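Local coordinates for probable alginate O-acetylase AlgJ (Pseudomonas putida, PDB 4O8V), which probably acts with AlgI and AlgF to add acetyl groups at the O-2 and O-3 positions of mannuronate residues in alginate, at residues Q17-D22 with D165-L170; R43-T48 with A294-S299; P62-V67 with Q114-T119; L144-P149 with A266-V271; P249-L254 with N283-F288. All blocks are in the same frame, centred on the assembly; numbering follows the deposited sequence. Where two conformers were deposited one is given.

Contact 1: Q17-D22 with D165-L170; sequences QWLFSD and DLTNFL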
# COMPACT_ATOMS: atom_id res chain seq x y z
N GLN A 17 -9.91 16.45 15.42
CA GLN A 17 -8.44 16.46 15.30
C GLN A 17 -7.91 15.32 14.39
O GLN A 17 -6.81 14.80 14.59
CB GLN A 17 -7.77 16.40 16.69
CG GLN A 17 -8.15 17.59 17.62
CD GLN A 17 -7.07 17.98 18.65
OE1 GLN A 17 -6.51 17.14 19.36
NE2 GLN A 17 -6.80 19.28 18.74
N TRP A 18 -8.69 14.95 13.37
CA TRP A 18 -8.20 14.05 12.31
C TRP A 18 -7.50 14.89 11.22
O TRP A 18 -7.92 16.01 10.94
CB TRP A 18 -9.36 13.26 11.69
CG TRP A 18 -9.74 12.03 12.47
CD1 TRP A 18 -10.36 11.96 13.69
CD2 TRP A 18 -9.48 10.69 12.07
NE1 TRP A 18 -10.48 10.64 14.09
CE2 TRP A 18 -9.97 9.84 13.09
CE3 TRP A 18 -8.89 10.11 10.94
CZ2 TRP A 18 -9.86 8.45 13.02
CZ3 TRP A 18 -8.79 8.72 10.87
CH2 TRP A 18 -9.28 7.91 11.90
N LEU A 19 -6.46 14.33 10.60
CA LEU A 19 -5.74 14.97 9.50
C LEU A 19 -5.77 14.06 8.29
O LEU A 19 -5.71 12.86 8.45
CB LEU A 19 -4.29 15.22 9.88
CG LEU A 19 -4.07 16.04 11.14
CD1 LEU A 19 -2.56 16.11 11.43
CD2 LEU A 19 -4.65 17.42 10.95
N PHE A 20 -5.81 14.62 7.09
CA PHE A 20 -5.74 13.79 5.88
C PHE A 20 -4.66 14.34 4.95
O PHE A 20 -4.32 15.52 5.01
CB PHE A 20 -7.08 13.77 5.15
CG PHE A 20 -8.21 13.15 5.94
CD1 PHE A 20 -8.48 11.80 5.87
CD2 PHE A 20 -9.04 13.94 6.73
CE1 PHE A 20 -9.55 11.23 6.59
CE2 PHE A 20 -10.11 13.38 7.46
CZ PHE A 20 -10.36 12.03 7.39
N SER A 21 -4.11 13.46 4.10
CA SER A 21 -3.24 13.90 3.01
C SER A 21 -4.04 14.59 1.93
O SER A 21 -5.06 14.05 1.48
CB SER A 21 -2.52 12.70 2.37
OG SER A 21 -1.88 13.13 1.18
N ASP A 22 -3.60 15.76 1.47
CA ASP A 22 -4.35 16.43 0.40
C ASP A 22 -4.18 15.68 -0.93
O ASP A 22 -4.87 15.97 -1.89
CB ASP A 22 -3.97 17.91 0.28
CG ASP A 22 -2.63 18.14 -0.39
OD1 ASP A 22 -1.74 17.26 -0.32
OD2 ASP A 22 -2.48 19.22 -0.99
N ASP A 165 2.71 11.55 10.53
CA ASP A 165 3.51 12.16 9.48
C ASP A 165 2.84 13.44 8.95
O ASP A 165 3.52 14.36 8.54
CB ASP A 165 3.80 11.15 8.33
CG ASP A 165 2.55 10.55 7.66
OD1 ASP A 165 1.39 10.74 8.11
OD2 ASP A 165 2.74 9.82 6.66
N LEU A 166 1.52 13.51 9.04
CA LEU A 166 0.79 14.69 8.58
C LEU A 166 0.96 15.93 9.46
O LEU A 166 0.80 17.06 8.99
CB LEU A 166 -0.70 14.36 8.45
CG LEU A 166 -0.96 13.40 7.29
CD1 LEU A 166 -2.37 12.80 7.42
CD2 LEU A 166 -0.76 14.12 5.93
N THR A 167 1.28 15.74 10.73
CA THR A 167 1.41 16.89 11.62
C THR A 167 2.55 17.80 11.18
O THR A 167 2.53 18.99 11.45
CB THR A 167 1.65 16.46 13.06
OG1 THR A 167 2.99 15.97 13.17
CG2 THR A 167 0.70 15.35 13.43
N ASN A 168 3.52 17.24 10.46
CA ASN A 168 4.67 18.03 10.02
C ASN A 168 4.35 18.93 8.83
O ASN A 168 5.12 19.84 8.50
CB ASN A 168 5.83 17.11 9.69
CG ASN A 168 6.38 16.42 10.93
OD1 ASN A 168 7.22 16.97 11.65
ND2 ASN A 168 5.86 15.22 11.20
N PHE A 169 3.22 18.68 8.18
CA PHE A 169 2.77 19.54 7.09
C PHE A 169 1.89 20.66 7.59
O PHE A 169 1.57 21.59 6.84
CB PHE A 169 2.02 18.72 6.05
CG PHE A 169 2.91 17.81 5.28
CD1 PHE A 169 3.61 18.28 4.18
CD2 PHE A 169 3.07 16.49 5.67
CE1 PHE A 169 4.45 17.44 3.46
CE2 PHE A 169 3.91 15.64 4.96
CZ PHE A 169 4.60 16.12 3.86
N LEU A 170 1.51 20.60 8.86
CA LEU A 170 0.75 21.70 9.44
C LEU A 170 1.63 22.92 9.61
O LEU A 170 2.80 22.80 9.97
CB LEU A 170 0.15 21.30 10.78
CG LEU A 170 -1.00 20.30 10.80
CD1 LEU A 170 -1.20 19.82 12.22
CD2 LEU A 170 -2.27 20.94 10.25
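Leu19 lays its side chain over the start of the 165-170 turn, where its CB and CD1 meet the CB of Leu166, the CD1 at 3.9 Å. The same CD1 reaches two further carbons, CG2 of Thr167 at 3.9 Å and CD1 of Leu170 at 4.0 Å, so that one methyl is shared by three residues of the turn. The side chains of Leu19 and Thr167 cross at about a right angle. Thr167 offers its methyl because chi1 (73°) sets OG1 between the backbone N and the carbonyl carbon and turns it to the carbonyl of Gly164, while CG2 stands anti to the carbonyl carbon.

Leu166 answers in the other direction, lying across the backbone of strand 19-21. Its CD1 sits 3.5 Å from Leu19 O and 3.7 Å from Phe20 C, and its CD2 lies 3.8 Å from Ser21 CA. That carbonyl O of Leu19 is not left to the methyl, since Lys64 NZ donates to it. Within 165-170 the chain is curled by backbone bonds from Phe169 N to Leu166 O (3.0 Å) and from Leu170 N to Thr167 O, which bring Leu166, Thr167 and Leu170 round to the strand.

The union is apolar and buried, but it borders polar ground: Asp165 N donates to Asp120 OD2, and Asp165 OD1 accepts from Thr121 N. Asp120 is, by similarity, an active-site residue, so the leucine packing fastens to the N-terminal hairpin a loop that is probably second shell to a Ser-His-Asp triad of the SGNH hydrolase type.

Contact 2: R43-T48 with A294-S299; sequences RGVRDT and AQLKNS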
# COMPACT_ATOMS: atom_id res chain seq x y z
N ARG A 43 0.31 -3.18 -15.83
CA ARG A 43 0.06 -4.33 -16.66
C ARG A 43 1.38 -4.94 -17.18
O ARG A 43 1.54 -6.16 -17.25
CB ARG A 43 -0.86 -3.95 -17.82
CG ARG A 43 -1.26 -5.12 -18.70
CD ARG A 43 -1.21 -4.75 -20.16
NE ARG A 43 -2.14 -3.70 -20.53
CZ ARG A 43 -1.80 -2.60 -21.21
NH1 ARG A 43 -2.72 -1.69 -21.49
NH2 ARG A 43 -0.54 -2.42 -21.59
N GLY A 44 2.32 -4.07 -17.54
CA GLY A 44 3.61 -4.53 -18.02
C GLY A 44 4.40 -5.23 -16.93
O GLY A 44 5.09 -6.23 -17.16
N VAL A 45 4.28 -4.72 -15.72
CA VAL A 45 4.89 -5.35 -14.56
C VAL A 45 4.30 -6.74 -14.33
O VAL A 45 5.04 -7.71 -14.15
CB VAL A 45 4.74 -4.49 -13.30
CG1 VAL A 45 5.04 -5.32 -12.07
CG2 VAL A 45 5.66 -3.25 -13.39
N ARG A 46 2.97 -6.84 -14.37
CA ARG A 46 2.29 -8.14 -14.24
C ARG A 46 2.80 -9.14 -15.27
O ARG A 46 3.05 -10.31 -14.95
CB ARG A 46 0.78 -7.97 -14.41
CG ARG A 46 -0.01 -9.27 -14.38
CD ARG A 46 -0.72 -9.51 -15.72
NE ARG A 46 -1.51 -10.74 -15.73
CZ ARG A 46 -1.21 -11.83 -16.44
NH1 ARG A 46 -0.13 -11.83 -17.21
NH2 ARG A 46 -1.99 -12.90 -16.38
N ASP A 47 2.94 -8.69 -16.51
CA ASP A 47 3.36 -9.59 -17.58
C ASP A 47 4.83 -10.01 -17.39
O ASP A 47 5.19 -11.17 -17.62
CB ASP A 47 3.18 -8.93 -18.95
CG ASP A 47 1.72 -8.75 -19.35
OD1 ASP A 47 0.81 -9.30 -18.68
OD2 ASP A 47 1.49 -8.05 -20.35
N THR A 48 5.66 -9.06 -16.97
CA THR A 48 7.08 -9.32 -16.71
C THR A 48 7.26 -10.36 -15.58
O THR A 48 8.03 -11.32 -15.71
CB THR A 48 7.82 -8.03 -16.34
OG1 THR A 48 7.79 -7.13 -17.45
CG2 THR A 48 9.26 -8.30 -15.94
N ALA A 294 9.29 1.18 -22.73
CA ALA A 294 8.51 0.82 -23.90
C ALA A 294 8.08 -0.64 -23.85
O ALA A 294 6.95 -0.97 -24.21
CB ALA A 294 9.31 1.08 -25.18
N GLN A 295 9.00 -1.50 -23.43
CA GLN A 295 8.73 -2.94 -23.34
C GLN A 295 7.58 -3.23 -22.38
O GLN A 295 6.70 -4.05 -22.66
CB GLN A 295 9.98 -3.69 -22.90
CG GLN A 295 11.05 -3.77 -23.94
CD GLN A 295 12.09 -4.81 -23.61
OE1 GLN A 295 12.01 -5.47 -22.57
NE2 GLN A 295 13.07 -4.97 -24.49
N LEU A 296 7.61 -2.55 -21.24
CA LEU A 296 6.61 -2.71 -20.20
C LEU A 296 5.23 -2.30 -20.72
O LEU A 296 4.25 -3.01 -20.51
CB LEU A 296 6.97 -1.88 -18.96
CG LEU A 296 8.07 -2.41 -18.04
CD1 LEU A 296 8.46 -1.38 -16.99
CD2 LEU A 296 7.61 -3.69 -17.36
N LYS A 297 5.16 -1.18 -21.42
CA LYS A 297 3.87 -0.68 -21.88
C LYS A 297 3.33 -1.50 -23.04
O LYS A 297 2.12 -1.57 -23.25
CB LYS A 297 3.97 0.79 -22.26
CG LYS A 297 4.17 1.73 -21.07
CD LYS A 297 4.41 3.17 -21.54
CE LYS A 297 3.52 3.47 -22.74
NZ LYS A 297 3.58 4.89 -23.18
N ASN A 298 4.23 -2.12 -23.80
CA ASN A 298 3.84 -2.84 -25.01
C ASN A 298 3.80 -4.34 -24.83
O ASN A 298 3.83 -5.09 -25.81
CB ASN A 298 4.79 -2.51 -26.17
CG ASN A 298 4.83 -1.04 -26.51
OD1 ASN A 298 4.00 -0.25 -26.04
ND2 ASN A 298 5.78 -0.65 -27.35
N SER A 299 3.73 -4.79 -23.58
CA SER A 299 3.87 -6.22 -23.26
C SER A 299 2.77 -7.09 -23.87
O SER A 299 2.93 -8.30 -23.98
CB SER A 299 3.91 -6.43 -21.75
OG SER A 299 2.71 -5.98 -21.14
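Leu296, Ser299 and Gly44 carry this meeting of helix 31-51 with the end of helix 290-297. The backbones come near: the CA atoms of Gly44 and Leu296 are 4.1 Å apart, and Gly44 CA makes a CA-H...O contact of 3.0 Å with Leu296 O. A CB on Gly44 would clash with that carbonyl oxygen, which ties the close approach to the glycine. The CD2 of Leu296 ends up against helix 31-51, 3.4 Å from Thr48 OG1 and 3.6 Å from Gly44 O, and more loosely against Val45. Thr48 OG1 is itself engaged, donating to Gly44 O from above the carbonyl plane, on the face opposite the helical N-H of Thr48.

Ser299 closes the other flank. Its OG, turned between the backbone N and the carbonyl carbon (chi1 61°), donates to Asp47 OD2 at 2.5 Å, on the anti side and tilted out of the carboxylate plane. Asp47 is held by charge as well, through a salt bridge of its OD1 to Arg46 NH1 (3.1 Å) and another of OD2 to Arg300 NE, which would probably keep it ionised. The arrangement is a glycine-mediated close packing of two helices, pinning the C-terminal helix of the chain to the long N-terminal one.

Contact 3: P62-V67 with Q114-T119; sequences PAKARV and QVFLRT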
# COMPACT_ATOMS: atom_id res chain seq x y z
N PRO A 62 -7.11 1.38 0.12
CA PRO A 62 -8.07 2.47 -0.02
C PRO A 62 -7.58 3.74 0.68
O PRO A 62 -6.79 3.64 1.64
CB PRO A 62 -9.33 1.92 0.66
CG PRO A 62 -8.83 0.91 1.63
CD PRO A 62 -7.62 0.27 0.94
N ALA A 63 -8.04 4.89 0.21
CA ALA A 63 -7.67 6.18 0.81
C ALA A 63 -8.21 6.27 2.23
O ALA A 63 -9.31 5.78 2.51
CB ALA A 63 -8.20 7.31 -0.03
N LYS A 64 -7.45 6.90 3.12
CA LYS A 64 -7.94 7.09 4.48
C LYS A 64 -9.22 7.92 4.43
O LYS A 64 -10.17 7.67 5.19
CB LYS A 64 -6.90 7.78 5.36
CG LYS A 64 -7.34 7.87 6.82
CD LYS A 64 -6.21 8.30 7.73
CE LYS A 64 -6.32 9.74 8.10
NZ LYS A 64 -5.30 10.12 9.12
N ALA A 65 -9.27 8.88 3.51
CA ALA A 65 -10.46 9.74 3.36
C ALA A 65 -11.70 8.98 2.91
O ALA A 65 -12.81 9.44 3.10
CB ALA A 65 -10.18 10.87 2.39
N ARG A 66 -11.50 7.83 2.28
CA ARG A 66 -12.62 6.98 1.85
C ARG A 66 -13.09 6.08 2.98
O ARG A 66 -14.28 5.82 3.11
CB ARG A 66 -12.20 6.11 0.63
CG ARG A 66 -13.32 5.21 0.11
CD ARG A 66 -12.89 4.36 -1.12
NE ARG A 66 -12.18 5.13 -2.15
CZ ARG A 66 -12.76 5.97 -3.00
NH1 ARG A 66 -14.07 6.21 -2.94
NH2 ARG A 66 -12.01 6.60 -3.91
N VAL A 67 -12.15 5.60 3.79
CA VAL A 67 -12.48 4.69 4.87
C VAL A 67 -13.04 5.45 6.07
O VAL A 67 -13.92 4.95 6.77
CB VAL A 67 -11.25 3.85 5.30
CG1 VAL A 67 -11.59 2.95 6.49
CG2 VAL A 67 -10.74 3.01 4.12
N GLN A 114 -9.38 1.69 15.45
CA GLN A 114 -8.89 2.43 14.30
C GLN A 114 -8.15 1.51 13.34
O GLN A 114 -7.24 0.77 13.75
CB GLN A 114 -7.97 3.57 14.74
CG GLN A 114 -8.76 4.71 15.39
CD GLN A 114 -7.89 5.89 15.77
OE1 GLN A 114 -8.07 6.48 16.83
NE2 GLN A 114 -6.96 6.27 14.89
N VAL A 115 -8.52 1.57 12.06
CA VAL A 115 -7.80 0.82 11.03
C VAL A 115 -6.83 1.75 10.28
O VAL A 115 -5.93 1.28 9.60
CB VAL A 115 -8.78 0.10 10.06
CG1 VAL A 115 -9.70 -0.90 10.83
CG2 VAL A 115 -9.61 1.07 9.24
N PHE A 116 -6.99 3.07 10.46
CA PHE A 116 -5.96 4.06 10.12
C PHE A 116 -5.68 4.94 11.34
O PHE A 116 -6.56 5.09 12.21
CB PHE A 116 -6.38 5.00 8.97
CG PHE A 116 -6.33 4.38 7.60
CD1 PHE A 116 -7.37 3.57 7.16
CD2 PHE A 116 -5.27 4.66 6.73
CE1 PHE A 116 -7.34 3.01 5.91
CE2 PHE A 116 -5.24 4.11 5.47
CZ PHE A 116 -6.27 3.28 5.06
N LEU A 117 -4.49 5.52 11.40
CA LEU A 117 -4.14 6.49 12.45
C LEU A 117 -4.91 7.79 12.24
O LEU A 117 -5.20 8.15 11.10
CB LEU A 117 -2.63 6.77 12.44
CG LEU A 117 -1.72 5.60 12.84
CD1 LEU A 117 -0.34 5.83 12.31
CD2 LEU A 117 -1.66 5.47 14.31
N ARG A 118 -5.23 8.49 13.32
CA ARG A 118 -5.93 9.79 13.22
C ARG A 118 -5.09 10.92 12.57
O ARG A 118 -5.62 11.71 11.77
CB ARG A 118 -6.42 10.21 14.62
CG ARG A 118 -7.10 11.59 14.70
CD ARG A 118 -7.72 11.83 16.09
NE ARG A 118 -6.84 11.42 17.17
CZ ARG A 118 -5.80 12.13 17.60
NH1 ARG A 118 -5.52 13.31 17.06
NH2 ARG A 118 -5.04 11.66 18.58
N THR A 119 -3.79 10.98 12.88
CA THR A 119 -2.96 12.10 12.44
C THR A 119 -1.89 11.72 11.43
O THR A 119 -0.97 12.50 11.16
CB THR A 119 -2.28 12.77 13.62
OG1 THR A 119 -1.28 11.89 14.16
CG2 THR A 119 -3.31 13.11 14.72
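Lys64 runs its aliphatic chain past Phe116 and delivers its ammonium group to the backbone beyond it. NZ donates to Leu117 O at 2.8 Å and more weakly to Arg118 O at 3.1 Å. Asp120 O and Leu19 O accept from it as well, and Phe20 makes a cation-pi contact with it, so a buried positive charge is gathered in by four main-chain oxygens from two parts of the chain. The chain is extended up to CD, and the bend at chi3 (102°) then swings CE away from the straight line.

On the way the lysine and the phenylalanine slide past each other in opposite directions. Lys64 CA stands over the centre of the Phe116 ring, 4.1 Å from its centroid and only 7° off the normal, a CH-pi contact; CB also lies over that face. The side chains of Val67 and Phe116 cross at about a right angle, Val67 CG2 3.8 Å from Phe116 CE1.

Phe116 O is satisfied inside its own segment: Gln114 NE2 donates to it at 3.0 Å, almost straight (169°) and on a lone pair in the carbonyl plane. Ala63 O, at the N-cap position, accepts from both Arg66 N and Val67 N. Arg118 N and Thr119 OG1 both turn to the carboxylate of Asp184 on strand 184-193. The contact thus joins helix 64-67, just after strand 55-61, to the loop that leads through the probable active site of this SGNH-like domain, where Leu117 touches Asp120, into helix 125-141, with Met106 of helix 103-109 packed on Phe116.

Contact 4: L144-P149 with A266-V271; sequences LLNGDP and APQVVV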
# COMPACT_ATOMS: atom_id res chain seq x y z
N LEU A 144 -1.87 -20.03 -4.98
CA LEU A 144 -0.71 -19.39 -5.59
C LEU A 144 0.60 -19.85 -4.96
O LEU A 144 1.66 -19.76 -5.58
CB LEU A 144 -0.82 -17.86 -5.49
CG LEU A 144 -2.06 -17.28 -6.17
CD1 LEU A 144 -2.01 -15.76 -6.07
CD2 LEU A 144 -2.12 -17.73 -7.62
N LEU A 145 0.51 -20.35 -3.73
CA LEU A 145 1.69 -20.80 -3.01
C LEU A 145 1.69 -22.31 -2.84
O LEU A 145 0.69 -22.90 -2.45
CB LEU A 145 1.77 -20.15 -1.62
CG LEU A 145 2.39 -18.76 -1.48
CD1 LEU A 145 2.37 -18.34 -0.04
CD2 LEU A 145 3.81 -18.75 -2.01
N ASN A 146 2.83 -22.92 -3.10
CA ASN A 146 3.05 -24.29 -2.67
C ASN A 146 4.29 -24.30 -1.79
O ASN A 146 4.97 -23.28 -1.65
CB ASN A 146 3.16 -25.25 -3.86
CG ASN A 146 4.35 -24.96 -4.78
OD1 ASN A 146 5.36 -24.39 -4.36
ND2 ASN A 146 4.24 -25.39 -6.03
N GLY A 147 4.59 -25.43 -1.19
CA GLY A 147 5.72 -25.48 -0.28
C GLY A 147 5.21 -25.66 1.12
O GLY A 147 4.05 -25.41 1.40
N ASP A 148 6.09 -26.12 2.01
CA ASP A 148 5.71 -26.37 3.39
C ASP A 148 5.39 -25.08 4.10
O ASP A 148 6.15 -24.12 4.01
CB ASP A 148 6.81 -27.12 4.13
CG ASP A 148 7.07 -28.49 3.55
OD1 ASP A 148 6.19 -29.00 2.82
OD2 ASP A 148 8.15 -29.06 3.81
N PRO A 149 4.26 -25.05 4.82
CA PRO A 149 3.88 -23.88 5.61
C PRO A 149 4.93 -23.62 6.67
O PRO A 149 5.47 -24.57 7.25
CB PRO A 149 2.54 -24.29 6.23
CG PRO A 149 2.06 -25.44 5.41
CD PRO A 149 3.29 -26.15 4.94
N ALA A 266 13.35 -15.64 -8.83
CA ALA A 266 11.99 -15.12 -8.87
C ALA A 266 11.10 -15.88 -7.89
O ALA A 266 11.09 -17.10 -7.85
CB ALA A 266 11.42 -15.20 -10.29
N PRO A 267 10.35 -15.14 -7.06
CA PRO A 267 9.47 -15.73 -6.05
C PRO A 267 8.22 -16.33 -6.68
O PRO A 267 7.91 -16.02 -7.83
CB PRO A 267 9.13 -14.54 -5.16
CG PRO A 267 9.21 -13.38 -6.06
CD PRO A 267 10.33 -13.66 -7.02
N GLN A 268 7.52 -17.20 -5.97
CA GLN A 268 6.22 -17.67 -6.44
C GLN A 268 5.19 -16.53 -6.52
O GLN A 268 4.39 -16.49 -7.45
CB GLN A 268 5.70 -18.79 -5.56
CG GLN A 268 6.60 -20.01 -5.61
CD GLN A 268 6.10 -21.14 -4.74
OE1 GLN A 268 4.94 -21.18 -4.37
NE2 GLN A 268 6.99 -22.06 -4.41
N VAL A 269 5.21 -15.64 -5.53
CA VAL A 269 4.23 -14.57 -5.41
C VAL A 269 4.91 -13.25 -5.10
O VAL A 269 5.80 -13.18 -4.25
CB VAL A 269 3.18 -14.89 -4.29
CG1 VAL A 269 2.27 -13.69 -3.99
CG2 VAL A 269 2.36 -16.10 -4.65
N VAL A 270 4.48 -12.19 -5.79
CA VAL A 270 4.87 -10.83 -5.42
C VAL A 270 3.63 -10.07 -4.96
O VAL A 270 2.65 -9.94 -5.70
CB VAL A 270 5.54 -10.08 -6.58
CG1 VAL A 270 5.81 -8.62 -6.18
CG2 VAL A 270 6.82 -10.78 -7.02
N VAL A 271 3.67 -9.60 -3.72
CA VAL A 271 2.59 -8.75 -3.22
C VAL A 271 3.01 -7.31 -3.49
O VAL A 271 4.08 -6.87 -3.04
CB VAL A 271 2.33 -8.97 -1.72
CG1 VAL A 271 1.33 -7.93 -1.18
CG2 VAL A 271 1.85 -10.36 -1.45
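Asn146 and Gln268 supply the polar side of this surface contact. Gln268 is extended beyond CG, and its OE1 accepts from Asn146 N at 3.0 Å, nearly straight (169°) and on a lone pair in the plane of the amide. Its NE2 donates more weakly to Asn146 OD1 at 2.8 Å. The two amide planes stand 81° apart; chi1 of Asn146 (63°), which sets CG between its backbone N and carbonyl carbon, brings the side chain across that of Gln268. An alanine in place of Gln268 would probably leave the N-H of Asn146 without this acceptor and its side chain freer to turn.

Strand 269-275, which begins just after Gln268, is an inner strand of the parallel sheet of this SGNH-like alpha/beta domain, flanked by strands 55-61 and 212-215. The 144-149 loop, which leaves helix 125-141, passes the end of that sheet.

Apolar contacts gather on one methyl of the strand. Val269 CG2 meets Leu144 CB at 3.7 Å and Leu145 CD2 at 4.0 Å, the latter pair of side chains crossing at about a right angle. Leu145 CD2 also lies 3.6 Å from Gln268 OE1, bordering the polar pair. Leu144 packs further on Gln55 and Val57, Leu145 on Val212.

Contact 5: P249-L254 with N283-F288; sequences PLLPML and NDLSSF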
# COMPACT_ATOMS: atom_id res chain seq x y z
N PRO A 249 4.71 3.96 -5.17
CA PRO A 249 4.59 2.51 -5.30
C PRO A 249 5.24 1.92 -6.56
O PRO A 249 5.56 0.72 -6.56
CB PRO A 249 3.07 2.30 -5.35
CG PRO A 249 2.56 3.56 -5.99
CD PRO A 249 3.43 4.66 -5.43
N LEU A 250 5.47 2.74 -7.58
CA LEU A 250 5.97 2.22 -8.87
C LEU A 250 7.49 2.09 -8.93
O LEU A 250 8.02 1.04 -9.33
CB LEU A 250 5.48 3.11 -10.04
CG LEU A 250 5.99 2.63 -11.41
CD1 LEU A 250 5.45 1.23 -11.74
CD2 LEU A 250 5.60 3.62 -12.50
N LEU A 251 8.21 3.14 -8.53
CA LEU A 251 9.68 3.13 -8.59
C LEU A 251 10.31 1.95 -7.82
O LEU A 251 11.24 1.32 -8.33
CB LEU A 251 10.25 4.47 -8.09
CG LEU A 251 10.62 5.49 -9.18
CD1 LEU A 251 9.47 5.69 -10.14
CD2 LEU A 251 11.02 6.83 -8.57
N PRO A 252 9.82 1.65 -6.61
CA PRO A 252 10.39 0.45 -5.99
C PRO A 252 10.08 -0.84 -6.76
O PRO A 252 10.91 -1.75 -6.70
CB PRO A 252 9.71 0.40 -4.60
CG PRO A 252 9.34 1.80 -4.32
CD PRO A 252 8.93 2.36 -5.68
N MSE A 253 8.95 -0.92 -7.45
CA MSE A 253 8.68 -2.12 -8.25
C MSE A 253 9.61 -2.20 -9.45
O MSE A 253 10.14 -3.27 -9.76
CB MSE A 253 7.23 -2.17 -8.73
CG MSE A 253 6.95 -3.32 -9.68
SE MSE A 253 7.33 -5.11 -8.91
CE MSE A 253 5.71 -5.19 -7.89
N LEU A 254 9.85 -1.07 -10.13
CA LEU A 254 10.77 -1.11 -11.28
C LEU A 254 12.20 -1.46 -10.83
O LEU A 254 12.92 -2.22 -11.51
CB LEU A 254 10.74 0.22 -12.04
CG LEU A 254 9.34 0.67 -12.48
CD1 LEU A 254 9.40 2.05 -13.14
CD2 LEU A 254 8.73 -0.35 -13.42
N ASN A 283 4.85 9.70 -12.11
CA ASN A 283 6.05 9.05 -11.62
C ASN A 283 7.24 9.52 -12.41
O ASN A 283 7.16 9.65 -13.63
CB ASN A 283 5.91 7.55 -11.70
CG ASN A 283 4.98 7.03 -10.65
OD1 ASN A 283 5.26 7.15 -9.47
ND2 ASN A 283 3.84 6.50 -11.07
N ASP A 284 8.34 9.78 -11.73
CA ASP A 284 9.53 10.23 -12.42
C ASP A 284 10.29 9.01 -12.95
O ASP A 284 10.93 8.28 -12.19
CB ASP A 284 10.41 11.06 -11.48
CG ASP A 284 11.72 11.48 -12.11
OD1 ASP A 284 11.88 11.39 -13.35
OD2 ASP A 284 12.60 11.93 -11.35
N LEU A 285 10.20 8.79 -14.26
CA LEU A 285 10.87 7.66 -14.90
C LEU A 285 12.17 8.06 -15.59
O LEU A 285 12.72 7.28 -16.38
CB LEU A 285 9.94 7.01 -15.93
CG LEU A 285 8.58 6.58 -15.36
CD1 LEU A 285 7.73 6.01 -16.48
CD2 LEU A 285 8.76 5.57 -14.27
N SER A 286 12.66 9.26 -15.29
CA SER A 286 13.80 9.83 -16.01
C SER A 286 15.05 8.96 -15.88
O SER A 286 15.93 9.03 -16.73
CB SER A 286 14.11 11.24 -15.53
OG SER A 286 14.48 11.24 -14.17
N SER A 287 15.13 8.16 -14.82
CA SER A 287 16.33 7.35 -14.59
C SER A 287 16.27 5.98 -15.28
O SER A 287 17.24 5.23 -15.26
CB SER A 287 16.57 7.14 -13.10
OG SER A 287 15.59 6.28 -12.53
N PHE A 288 15.14 5.67 -15.91
CA PHE A 288 15.03 4.39 -16.60
C PHE A 288 15.24 4.49 -18.10
O PHE A 288 14.95 5.51 -18.72
CB PHE A 288 13.68 3.75 -16.30
CG PHE A 288 13.46 3.49 -14.85
CD1 PHE A 288 13.98 2.35 -14.26
CD2 PHE A 288 12.75 4.39 -14.06
CE1 PHE A 288 13.78 2.10 -12.91
CE2 PHE A 288 12.56 4.15 -12.70
CZ PHE A 288 13.08 3.00 -12.14
O HOH W 1 6.54 5.42 -7.69
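A water oxygen bridges Leu251 and Asn283: it accepts from Leu251 N at 2.9 Å and donates to Asn283 OD1 at 2.8 Å. The bridge ties the loop between strand 269-275 and helix 290-297 to a place near the start of helix 250-257, where N-H groups lack a preceding helical carbonyl. The other end of the same amide, ND2, donates to Asn38 OD1 of helix 31-51 and lies 3.7 Å from Leu250 CD2. An alanine in place of Asn283 would probably leave the water short of an acceptor and Asn38 OD1 without this donor, and would open a gap beside Leu250.

Beyond the asparagine the contact is apolar. Leu285 CD2 reaches in among three leucines of the helix, nearest to Leu254 CD1 at 3.8 Å, with Leu250 CD2 and Leu251 CD1 a little farther off. Leu254, its CG anti to the carbonyl carbon (chi1 -54°), covers Phe288: its CD1 stands over one face, offset toward the rim, 4.1 Å from the ring centroid and 21° off the normal, while its CB meets CZ at 3.6 Å. Leu251 CG lies near the plane of that ring, at its edge.

Asp284 OD1 accepts from both Ser286 OG and Ser286 N, the latter closing an Asx turn, overlapped by a type I turn from Leu285 to Phe288. The chemistry of the contact, away from the probable active site, implies a leucine-rich seam with a water-bridged amide at its polar margin, the self-bonded turn presenting Leu285 and Phe288 to the helix.

Contacts 1 and 3 form one neighbourhood, with centres 12 Å apart: Leu19 N is 3.0 Å from Arg118 O. Both border the probable active site, with the side chains of Leu117 about 3 Å and Leu166 about 6 Å from that of Asp120 at their nearest atoms. Contacts 2 and 5, 14 Å apart between centres, share a helical layer where Leu296 CD1 meets Leu254 CD2 at 3.7 Å; contact 5 is nested in the loop closed by contact 2. Contact 4 touches contact 5, where Val270 CG1 meets Met253 CE at 3.8 Å, but not contact 2. The groups do not touch: contacts 3 and 5 stay about 12 Å apart at their nearest atoms, and the centres of contacts 1 and 2 are 36 Å apart.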